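Local coordinates for aromatic amino acid beta-eliminating lyase/threonine aldolase (Exiguobacterium sibiricum, PDB 3LWS), which belongs to the beta-eliminating lyase family of pyridoxal-phosphate-dependent proteins and carries its cofactor covalently on a lysine, in a fold related to the aminotransferases, at residues I81-D84 with N88-V91; E109-E114 with R227-R232; L139-P144 with G195-I200. All coordinates share one frame; numbering follows the deposited sequence.

Interaction 1: residues I81-D84 with N88-V91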
loop_
_atom_site.group_PDB
_atom_site.type_symbol
_atom_site.label_atom_id
_atom_site.label_comp_id
_atom_site.label_asym_id
_atom_site.label_seq_id
_atom_site.Cartn_x
_atom_site.Cartn_y
_atom_site.Cartn_z
ATOM N N ILE A 81 15.736 9.210 6.824
ATOM C CA ILE A 81 16.475 10.103 5.928
ATOM C C ILE A 81 17.213 11.146 6.754
ATOM O O ILE A 81 18.411 11.282 6.617
ATOM C CB ILE A 81 15.601 10.742 4.873
ATOM C CG1 ILE A 81 15.054 9.643 3.956
ATOM C CG2 ILE A 81 16.410 11.779 4.010
ATOM C CD1 ILE A 81 13.738 10.006 3.264
ATOM N N TRP A 82 16.519 11.826 7.647
ATOM C CA TRP A 82 17.167 12.804 8.511
ATOM C C TRP A 82 18.229 12.187 9.426
ATOM O O TRP A 82 19.271 12.773 9.598
ATOM C CB TRP A 82 16.179 13.613 9.352
ATOM C CG TRP A 82 15.160 14.425 8.557
ATOM C CD1 TRP A 82 13.806 14.431 8.766
ATOM C CD2 TRP A 82 15.398 15.342 7.460
ATOM N NE1 TRP A 82 13.195 15.284 7.885
ATOM C CE2 TRP A 82 14.146 15.874 7.088
ATOM C CE3 TRP A 82 16.547 15.796 6.784
ATOM C CZ2 TRP A 82 14.002 16.784 6.027
ATOM C CZ3 TRP A 82 16.401 16.709 5.752
ATOM C CH2 TRP A 82 15.135 17.184 5.378
ATOM N N SER A 83 17.980 11.011 9.976
ATOM C CA SER A 83 18.979 10.329 10.774
ATOM C C SER A 83 20.251 10.120 9.930
ATOM O O SER A 83 21.348 10.447 10.378
ATOM C CB SER A 83 18.456 8.985 11.267
ATOM O OG SER A 83 19.469 8.224 11.879
ATOM N N ASP A 84 20.078 9.614 8.707
ATOM C CA ASP A 84 21.211 9.422 7.769
ATOM C C ASP A 84 21.917 10.746 7.432
ATOM O O ASP A 84 23.125 10.812 7.409
ATOM C CB ASP A 84 20.754 8.754 6.463
ATOM C CG ASP A 84 20.531 7.250 6.582
ATOM O OD1 ASP A 84 20.791 6.607 7.627
ATOM O OD2 ASP A 84 20.079 6.673 5.579
ATOM N N ASN A 88 23.119 10.814 13.044
ATOM C CA ASN A 88 22.640 10.720 14.403
ATOM C C ASN A 88 21.459 9.750 14.396
ATOM O O ASN A 88 20.471 9.953 13.675
ATOM C CB ASN A 88 22.261 12.114 14.937
ATOM C CG ASN A 88 21.924 12.118 16.428
ATOM O OD1 ASN A 88 21.129 11.314 16.908
ATOM N ND2 ASN A 88 22.503 13.068 17.159
ATOM N N ARG A 89 21.598 8.686 15.169
ATOM C CA ARG A 89 20.587 7.633 15.236
ATOM C C ARG A 89 19.528 7.832 16.322
ATOM O O ARG A 89 18.856 6.882 16.688
ATOM C CB ARG A 89 21.262 6.293 15.413
ATOM C CG ARG A 89 22.103 5.932 14.188
ATOM C CD ARG A 89 22.740 4.614 14.330
ATOM N NE ARG A 89 23.137 4.121 13.026
ATOM C CZ ARG A 89 23.449 2.864 12.774
ATOM N NH1 ARG A 89 23.452 1.981 13.751
ATOM N NH2 ARG A 89 23.774 2.486 11.549
ATOM N N THR A 90 19.371 9.040 16.828
ATOM C CA THR A 90 18.378 9.290 17.874
ATOM C C THR A 90 17.374 10.335 17.395
ATOM O O THR A 90 17.755 11.354 16.836
ATOM C CB THR A 90 19.035 9.738 19.204
ATOM O OG1 THR A 90 19.878 8.684 19.688
ATOM C CG2 THR A 90 17.967 10.070 20.263
ATOM N N VAL A 91 16.092 10.062 17.620
ATOM C CA VAL A 91 15.015 10.998 17.296
ATOM C C VAL A 91 14.212 11.250 18.578
ATOM O O VAL A 91 14.248 10.443 19.509
ATOM C CB VAL A 91 14.127 10.463 16.150
ATOM C CG1 VAL A 91 14.976 10.173 14.888
ATOM C CG2 VAL A 91 13.353 9.237 16.591
#
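Ser83 and Asn88 grip each other through two hydrogen bonds where a helix hands over to a strand. Asn88 N donates to Ser83 O over 3.2 Å, and Ser83 OG gives its proton to Asn88 O at 2.7 Å. The backbone N-H and C=O of Asn88 are thus both met by Ser83, one through its carbonyl and the other through its hydroxyl. The hydroxyl approaches from above the carbonyl plane, 42° out of it, so this short bond does not use a lone pair direction. It can reach because OG stands anti to the backbone N (chi1 171°), beside the carbonyl carbon of Ser83. A small polar side chain suits the spot: Ser83 CA itself lies 3.3 Å from Asn88 O in a CA-H...O contact, and Arg89 passes close by, its CG 4.2 Å from Ser83 OG.

The next shell fixes the Asn88 end. Asn88 OD1 accepts from Thr90 N at 2.9 Å, in the carbonyl plane, closing an Asx turn, while Asn88 ND2 bonds to Asp135 O. On the helix side, Thr86 OG1 bonds to Ser83 O as well. Arg89 and Val91 then pair by backbone with Glu114, and Thr90 with Ala137. Together these features make a tight helix-to-strand connection, in which an Asx turn leads from helix 71-86 into strand 90-93 of the mixed sheet.

Interaction 2: residues E109-E114 with R227-R232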
loop_
_atom_site.group_PDB
_atom_site.type_symbol
_atom_site.label_atom_id
_atom_site.label_comp_id
_atom_site.label_asym_id
_atom_site.label_seq_id
_atom_site.Cartn_x
_atom_site.Cartn_y
_atom_site.Cartn_z
ATOM N N GLU A 109 12.389 -1.490 14.670
ATOM C CA GLU A 109 12.638 -2.838 14.176
ATOM C C GLU A 109 13.259 -2.736 12.814
ATOM O O GLU A 109 14.040 -3.583 12.465
ATOM C CB GLU A 109 11.339 -3.647 14.098
ATOM C CG GLU A 109 10.730 -3.969 15.464
ATOM C CD GLU A 109 11.414 -5.141 16.209
ATOM O OE1 GLU A 109 12.045 -6.011 15.579
ATOM O OE2 GLU A 109 11.311 -5.193 17.446
ATOM N N LEU A 110 12.925 -1.680 12.056
ATOM C CA LEU A 110 13.362 -1.547 10.663
ATOM C C LEU A 110 14.573 -0.639 10.427
ATOM O O LEU A 110 15.170 -0.676 9.349
ATOM C CB LEU A 110 12.172 -1.103 9.796
ATOM C CG LEU A 110 11.119 -2.199 9.580
ATOM C CD1 LEU A 110 9.941 -1.575 8.938
ATOM C CD2 LEU A 110 11.691 -3.396 8.737
ATOM N N HIS A 111 14.948 0.145 11.431
ATOM C CA HIS A 111 16.087 1.044 11.350
ATOM C C HIS A 111 16.830 1.069 12.688
ATOM O O HIS A 111 16.217 0.887 13.747
ATOM C CB HIS A 111 15.615 2.460 10.991
ATOM C CG HIS A 111 14.692 2.490 9.824
ATOM N ND1 HIS A 111 15.142 2.578 8.522
ATOM C CD2 HIS A 111 13.348 2.378 9.758
ATOM C CE1 HIS A 111 14.111 2.537 7.707
ATOM N NE2 HIS A 111 13.010 2.403 8.431
ATOM N N PRO A 112 18.165 1.284 12.655
ATOM C CA PRO A 112 18.907 1.316 13.911
ATOM C C PRO A 112 18.698 2.691 14.550
ATOM O O PRO A 112 19.608 3.502 14.599
ATOM C CB PRO A 112 20.360 1.065 13.459
ATOM C CG PRO A 112 20.432 1.584 12.096
ATOM C CD PRO A 112 19.061 1.333 11.491
ATOM N N ILE A 113 17.472 2.953 14.996
ATOM C CA ILE A 113 17.110 4.258 15.500
ATOM C C ILE A 113 16.491 4.168 16.912
ATOM O O ILE A 113 15.690 3.256 17.231
ATOM C CB ILE A 113 16.217 5.040 14.506
ATOM C CG1 ILE A 113 16.985 5.357 13.212
ATOM C CG2 ILE A 113 15.715 6.333 15.155
ATOM C CD1 ILE A 113 16.176 5.980 12.128
ATOM N N GLU A 114 16.929 5.089 17.768
ATOM C CA GLU A 114 16.468 5.138 19.162
ATOM C C GLU A 114 15.656 6.399 19.345
ATOM O O GLU A 114 15.844 7.358 18.627
ATOM C CB GLU A 114 17.664 5.109 20.126
ATOM C CG GLU A 114 18.417 3.782 20.028
ATOM C CD GLU A 114 19.610 3.650 20.989
ATOM O OE1 GLU A 114 20.117 4.677 21.523
ATOM O OE2 GLU A 114 20.029 2.482 21.210
ATOM N N ARG A 227 11.661 8.416 -2.225
ATOM C CA ARG A 227 11.197 7.562 -3.304
ATOM C C ARG A 227 11.977 6.264 -3.378
ATOM O O ARG A 227 11.401 5.251 -3.704
ATOM C CB ARG A 227 11.213 8.278 -4.657
ATOM C CG ARG A 227 10.087 9.316 -4.781
ATOM C CD ARG A 227 9.950 9.835 -6.202
ATOM N NE ARG A 227 8.993 10.927 -6.195
ATOM C CZ ARG A 227 9.279 12.203 -6.007
ATOM N NH1 ARG A 227 10.540 12.616 -5.914
ATOM N NH2 ARG A 227 8.287 13.094 -5.987
ATOM N N ILE A 228 13.265 6.272 -3.032
ATOM C CA ILE A 228 14.015 5.017 -3.025
ATOM C C ILE A 228 13.614 4.106 -1.841
ATOM O O ILE A 228 13.417 2.900 -2.015
ATOM C CB ILE A 228 15.521 5.252 -3.118
ATOM C CG1 ILE A 228 15.900 5.670 -4.534
ATOM C CG2 ILE A 228 16.283 4.002 -2.762
ATOM C CD1 ILE A 228 16.850 6.769 -4.554
ATOM N N TRP A 229 13.448 4.689 -0.662
ATOM C CA TRP A 229 12.929 3.969 0.486
ATOM C C TRP A 229 11.513 3.513 0.192
ATOM O O TRP A 229 11.168 2.389 0.560
ATOM C CB TRP A 229 12.966 4.804 1.768
ATOM C CG TRP A 229 14.353 4.958 2.379
ATOM C CD1 TRP A 229 15.113 6.093 2.412
ATOM C CD2 TRP A 229 15.126 3.941 3.013
ATOM N NE1 TRP A 229 16.293 5.852 3.073
ATOM C CE2 TRP A 229 16.324 4.532 3.443
ATOM C CE3 TRP A 229 14.910 2.579 3.279
ATOM C CZ2 TRP A 229 17.328 3.802 4.093
ATOM C CZ3 TRP A 229 15.891 1.860 3.942
ATOM C CH2 TRP A 229 17.078 2.480 4.356
ATOM N N LYS A 230 10.693 4.335 -0.472
ATOM C CA LYS A 230 9.335 3.854 -0.833
ATOM C C LYS A 230 9.352 2.518 -1.630
ATOM O O LYS A 230 8.551 1.593 -1.392
ATOM C CB LYS A 230 8.547 4.920 -1.610
ATOM C CG LYS A 230 7.082 4.461 -1.856
ATOM C CD LYS A 230 6.157 5.561 -2.354
ATOM C CE LYS A 230 6.469 6.008 -3.764
ATOM N NZ LYS A 230 5.458 6.969 -4.274
ATOM N N ARG A 231 10.254 2.414 -2.598
ATOM C CA ARG A 231 10.437 1.138 -3.290
ATOM C C ARG A 231 10.980 0.017 -2.367
ATOM O O ARG A 231 10.574 -1.125 -2.491
ATOM C CB ARG A 231 11.387 1.317 -4.471
ATOM C CG ARG A 231 11.626 0.044 -5.257
ATOM C CD ARG A 231 11.131 0.118 -6.674
ATOM N NE ARG A 231 10.910 -1.249 -7.098
ATOM C CZ ARG A 231 9.729 -1.822 -7.320
ATOM N NH1 ARG A 231 8.581 -1.142 -7.284
ATOM N NH2 ARG A 231 9.717 -3.102 -7.647
ATOM N N ARG A 232 11.946 0.338 -1.505
ATOM C CA ARG A 232 12.544 -0.664 -0.601
ATOM C C ARG A 232 11.490 -1.225 0.313
ATOM O O ARG A 232 11.490 -2.397 0.595
ATOM C CB ARG A 232 13.672 -0.092 0.235
ATOM C CG ARG A 232 14.956 0.188 -0.546
ATOM C CD ARG A 232 15.997 0.854 0.332
ATOM N NE ARG A 232 17.198 1.213 -0.434
ATOM C CZ ARG A 232 18.089 2.144 -0.077
ATOM N NH1 ARG A 232 17.955 2.818 1.044
ATOM N NH2 ARG A 232 19.115 2.414 -0.862
#
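His111 and Trp229 meet as an edge-to-face aromatic pair. The imidazole directs its edge, through CE1, toward one face of the indole, with CE1 4.2 Å from Trp229 CZ3 and offset toward the rim. The planes stand at 72°, and the centroid of the imidazole is 5.6 Å from that of the six-membered ring of Trp229. Over the opposite indole face, also near the rim, lies Arg232 NH1, so the tryptophan has a probably polarised C-H on one side and a guanidinium nitrogen on the other. The guanidinium in turn carries Ile228 CG2 over one of its own faces.

Histidine suits this place because it serves two roles: CE1, between the two nitrogens, meets the indole while NE2 bonds to Tyr233 OH and ND1 to Arg80 NH1. These bonds hold the ring's rotation and present CE1 to the tryptophan.

His111 is the first residue beyond helix 106-110 to leave helical geometry, and Pro112 centres an inverse gamma turn. Trp229, on helix 220-232, also packs on Val77 and Arg80 of helix 71-86 and on Leu110 of the second subunit. The pair joins the end of one helix to another beside the subunit interface, just ahead of strand 114-117.

Interaction 3: residues L139-P144 with G195-I200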
loop_
_atom_site.group_PDB
_atom_site.type_symbol
_atom_site.label_atom_id
_atom_site.label_comp_id
_atom_site.label_asym_id
_atom_site.label_seq_id
_atom_site.Cartn_x
_atom_site.Cartn_y
_atom_site.Cartn_z
ATOM N N LEU A 139 13.464 16.169 15.678
ATOM C CA LEU A 139 12.309 16.324 16.578
ATOM C C LEU A 139 11.045 16.209 15.689
ATOM O O LEU A 139 10.963 16.876 14.651
ATOM C CB LEU A 139 12.329 17.660 17.284
ATOM C CG LEU A 139 11.128 18.098 18.138
ATOM C CD1 LEU A 139 10.886 17.128 19.289
ATOM C CD2 LEU A 139 11.347 19.485 18.656
ATOM N N LEU A 140 10.114 15.328 16.071
ATOM C CA LEU A 140 8.807 15.158 15.439
ATOM C C LEU A 140 7.759 15.822 16.346
ATOM O O LEU A 140 7.694 15.536 17.540
ATOM C CB LEU A 140 8.470 13.647 15.213
ATOM C CG LEU A 140 7.086 13.272 14.634
ATOM C CD1 LEU A 140 7.104 11.981 13.815
ATOM C CD2 LEU A 140 5.940 13.165 15.718
ATOM N N LEU A 141 6.990 16.750 15.783
ATOM C CA LEU A 141 5.818 17.288 16.435
ATOM C C LEU A 141 4.594 16.776 15.693
ATOM O O LEU A 141 4.641 16.606 14.485
ATOM C CB LEU A 141 5.814 18.797 16.390
ATOM C CG LEU A 141 6.937 19.495 17.145
ATOM C CD1 LEU A 141 6.896 20.980 16.845
ATOM C CD2 LEU A 141 6.810 19.195 18.642
ATOM N N GLU A 142 3.513 16.549 16.440
ATOM C CA GLU A 142 2.193 16.147 15.925
ATOM C C GLU A 142 1.147 17.220 16.275
ATOM O O GLU A 142 0.881 17.482 17.450
ATOM C CB GLU A 142 1.800 14.818 16.577
ATOM C CG GLU A 142 0.528 14.180 16.097
ATOM C CD GLU A 142 0.030 13.065 17.036
ATOM O OE1 GLU A 142 0.852 12.210 17.457
ATOM O OE2 GLU A 142 -1.207 13.022 17.300
ATOM N N LEU A 143 0.582 17.865 15.269
ATOM C CA LEU A 143 -0.355 18.954 15.486
ATOM C C LEU A 143 -1.782 18.554 15.074
ATOM O O LEU A 143 -2.045 18.354 13.862
ATOM C CB LEU A 143 0.105 20.199 14.702
ATOM C CG LEU A 143 1.483 20.765 15.038
ATOM C CD1 LEU A 143 1.870 21.787 13.991
ATOM C CD2 LEU A 143 1.499 21.369 16.423
ATOM N N PRO A 144 -2.707 18.426 16.055
ATOM C CA PRO A 144 -2.537 18.520 17.508
ATOM C C PRO A 144 -2.135 17.156 18.076
ATOM O O PRO A 144 -2.051 16.168 17.304
ATOM C CB PRO A 144 -3.956 18.835 17.985
ATOM C CG PRO A 144 -4.805 18.031 17.069
ATOM C CD PRO A 144 -4.083 18.002 15.725
ATOM N N GLY A 195 5.662 25.595 6.591
ATOM C CA GLY A 195 6.894 26.366 6.380
ATOM C C GLY A 195 7.878 26.395 7.542
ATOM O O GLY A 195 9.055 26.657 7.337
ATOM N N LEU A 196 7.399 26.105 8.752
ATOM C CA LEU A 196 8.235 26.052 9.948
ATOM C C LEU A 196 9.038 24.748 10.133
ATOM O O LEU A 196 9.872 24.647 11.037
ATOM C CB LEU A 196 7.358 26.294 11.173
ATOM C CG LEU A 196 6.573 27.606 11.279
ATOM C CD1 LEU A 196 5.931 27.734 12.661
ATOM C CD2 LEU A 196 7.399 28.820 10.985
ATOM N N PHE A 197 8.745 23.757 9.297
ATOM C CA PHE A 197 9.287 22.428 9.392
ATOM C C PHE A 197 10.139 22.059 8.183
ATOM O O PHE A 197 9.964 22.579 7.074
ATOM C CB PHE A 197 8.132 21.425 9.496
ATOM C CG PHE A 197 7.339 21.542 10.769
ATOM C CD1 PHE A 197 6.342 22.498 10.897
ATOM C CD2 PHE A 197 7.621 20.724 11.849
ATOM C CE1 PHE A 197 5.613 22.605 12.076
ATOM C CE2 PHE A 197 6.895 20.817 13.031
ATOM C CZ PHE A 197 5.902 21.763 13.155
ATOM N N ASP A 198 11.048 21.121 8.399
ATOM C CA ASP A 198 11.890 20.611 7.330
ATOM C C ASP A 198 11.118 19.643 6.406
ATOM O O ASP A 198 11.267 19.672 5.171
ATOM C CB ASP A 198 13.142 19.965 7.952
ATOM C CG ASP A 198 13.959 20.972 8.719
ATOM O OD1 ASP A 198 14.563 21.793 8.045
ATOM O OD2 ASP A 198 13.942 21.025 9.970
ATOM N N SER A 199 10.251 18.831 7.005
ATOM C CA SER A 199 9.474 17.847 6.294
ATOM C C SER A 199 8.046 17.745 6.905
ATOM O O SER A 199 7.825 18.123 8.046
ATOM C CB SER A 199 10.210 16.492 6.313
ATOM O OG SER A 199 10.610 16.121 7.636
ATOM N N ILE A 200 7.102 17.237 6.132
ATOM C CA ILE A 200 5.711 17.171 6.566
ATOM C C ILE A 200 5.033 15.932 6.032
ATOM O O ILE A 200 5.230 15.555 4.894
ATOM C CB ILE A 200 4.872 18.398 6.090
ATOM C CG1 ILE A 200 5.561 19.719 6.432
ATOM C CG2 ILE A 200 3.421 18.346 6.733
ATOM C CD1 ILE A 200 6.634 20.190 5.385
#
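Leu141, Leu143 and Phe197 make this contact entirely through carbon. The closest approach is Leu141 CD1 to Phe197 CE2, at 3.8 Å, and the same methyl lies 3.9 Å from Phe197 CZ, so it sits against the far end of the ring. Leu141 CB adds a second touch, 4.1 Å from Phe197 CE2. The two side chains cross at about a right angle. Leu143 comes in from the opposite direction to Phe197, and its CD1 reaches Phe197 CZ at 4.1 Å. Both methyls meet the ring obliquely. The phenylalanine is placed for this by CG standing anti to its carbonyl carbon (chi1 -66°), which carries the ring toward strand 138-142: even the nearest CA atoms, of Leu141 and Phe197, are 9.4 Å apart. A long, flat side chain suits that distance, and branched leucines supply methyls to meet it. Leu141 and Leu143 are two apart in an extended chain, so their side chains emerge on one side.

The same hydrophobic layer goes on beyond the two segments. Phe197 also packs on Leu172 and Leu174 of strand 171-176, which lies between strands 138-142 and 199-203, and Leu143 meets Leu158 of helix 155-167 and Tyr186 of helix 179-186.

Polar bonds lie around the contact. Asp198 OD2 accepts from Leu172 N, tying the turn before strand 199-203 to the middle strand, and Leu196 O bonds to Ser162 OG. Backbone bonds from Leu139 and Leu141 to His173 pair strand 138-142 with strand 171-176.

With all three touching side chains buried and apolar, cohesion here comes from van der Waals packing and the exclusion of water; the directional bonding that sets strand alignment is left to the sheet backbone and the flanking polar groups.

Along the chain, interaction 1 closes before the other two open, and interaction 3 falls wholly within the sequence between the two segments of interaction 2. Interactions 1 and 2 have centres about 11 Å apart and touch through probable backbone hydrogen bonds between Arg89 and Val91 on one side and Glu114 on the other. Interaction 1 lies about 15 Å from interaction 3, centre to centre, and meets it at Trp82 NE1 and Ser199 OG, a probable hydrogen bond. Interactions 2 and 3 do not touch, their nearest atoms being about 10 Å apart. Interactions 1 and 3 reach the mixed sheet, where strands 90-93 and 138-142 are neighbours; interaction 2 joins two helices beside it, and interaction 1 bridges the others.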